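Local coordinates for protein putative oxidoreductase YfjR (PDB 4OQZ) that reduces imines as an S-selective imine reductase, probably with NADPH bound to its Rossmann-fold domain, at residues 209-212 with 213-217. Numbering follows the deposited sequence.
Sequences AGMG and QFIDF
The carbonyl oxygen of M211 is gripped by two backbone N-H groups of the turn that follows it, in the first turn of helix 211-224 of the reductive aminase-like C-terminal domain. I215 N gives the regular alpha-helical i+4 bond to M211 O (3.0 Å, 160° at the hydrogen). F214 N also approaches M211 O, at 2.8 Å, but the angle of 120° makes this a weak second bond. One residue on, D216 N reaches G212 O at 3.1 Å. The carboxylate of D216 also comes close, with OD2 3.2 Å from G212 O, but both atoms are acceptors and this is not a hydrogen bond. The carbonyl oxygen of G210 lies at the edge of the F214 ring, 3.6 Å from CD2, where the faintly positive C-H rim can meet an acceptor. CG of F214 stands opposite the carbonyl carbon and beside the backbone N (chi1 -69°), which turns the ring back toward the start of the helix, where it forms an edge-to-face pair with F176 of the second subunit. An alanine in place of F214 would remove this ring and would probably leave F176 of that subunit without its aromatic partner and open a gap at the interface. On the buried side, M211 and I215 supply flexible and branched apolar chains one turn apart, CG of M211 lying 4.4 Å from CG2 of I215. M211 packs on A179 and I215 on S205 of the second subunit. CD1 of I215 rests 3.5 Å from G212 O.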
# COMPACT_ATOMS: atom_id res chain seq x y z
N ALA A 209 3.60 -7.15 -2.61
CA ALA A 209 4.58 -8.17 -2.22
C ALA A 209 6.05 -7.67 -2.39
O ALA A 209 6.91 -7.99 -1.57
CB ALA A 209 4.35 -9.43 -3.04
N GLY A 210 6.31 -6.87 -3.43
CA GLY A 210 7.65 -6.33 -3.66
C GLY A 210 7.94 -5.02 -2.95
O GLY A 210 9.02 -4.46 -3.12
N MET A 211 6.98 -4.48 -2.17
CA MET A 211 7.14 -3.21 -1.45
C MET A 211 8.20 -3.24 -0.35
O MET A 211 8.96 -2.27 -0.20
CB MET A 211 5.79 -2.70 -0.92
CG MET A 211 5.71 -1.19 -0.84
SD MET A 211 5.61 -0.42 -2.48
CE MET A 211 4.10 -1.07 -3.05
N GLY A 212 8.27 -4.35 0.40
CA GLY A 212 9.24 -4.57 1.48
C GLY A 212 10.70 -4.29 1.13
O GLY A 212 11.48 -3.84 1.97
N GLN A 213 11.08 -4.54 -0.14
CA GLN A 213 12.42 -4.28 -0.67
C GLN A 213 12.69 -2.77 -0.59
O GLN A 213 13.75 -2.35 -0.11
CB GLN A 213 12.49 -4.75 -2.13
CG GLN A 213 13.73 -5.57 -2.47
CD GLN A 213 13.71 -6.99 -1.95
OE1 GLN A 213 12.83 -7.79 -2.28
NE2 GLN A 213 14.73 -7.35 -1.17
N PHE A 214 11.68 -1.96 -0.99
CA PHE A 214 11.72 -0.49 -0.97
C PHE A 214 11.71 0.03 0.45
O PHE A 214 12.50 0.92 0.75
CB PHE A 214 10.56 0.13 -1.77
CG PHE A 214 10.65 -0.07 -3.26
CD1 PHE A 214 11.35 0.83 -4.05
CD2 PHE A 214 9.99 -1.12 -3.88
CE1 PHE A 214 11.44 0.64 -5.44
CE2 PHE A 214 10.06 -1.29 -5.26
CZ PHE A 214 10.78 -0.41 -6.03
N ILE A 215 10.80 -0.49 1.31
CA ILE A 215 10.79 0.00 2.69
C ILE A 215 12.13 -0.23 3.46
O ILE A 215 12.50 0.63 4.24
CB ILE A 215 9.48 -0.20 3.54
CG1 ILE A 215 9.64 -1.00 4.84
CG2 ILE A 215 8.15 -0.45 2.76
CD1 ILE A 215 10.07 -2.29 4.72
N ASP A 216 12.82 -1.37 3.22
CA ASP A 216 14.10 -1.71 3.86
C ASP A 216 15.19 -0.79 3.37
O ASP A 216 15.98 -0.32 4.18
CB ASP A 216 14.50 -3.17 3.62
CG ASP A 216 13.70 -4.18 4.42
OD1 ASP A 216 13.35 -3.87 5.57
OD2 ASP A 216 13.51 -5.31 3.91
N PHE A 217 15.21 -0.53 2.03
CA PHE A 217 16.14 0.37 1.36
C PHE A 217 15.96 1.77 1.91
O PHE A 217 16.95 2.41 2.26
CB PHE A 217 15.94 0.36 -0.17
CG PHE A 217 16.91 1.26 -0.91
CD1 PHE A 217 16.49 2.48 -1.43
CD2 PHE A 217 18.23 0.87 -1.12
CE1 PHE A 217 17.38 3.29 -2.14
CE2 PHE A 217 19.12 1.70 -1.80
CZ PHE A 217 18.70 2.91 -2.30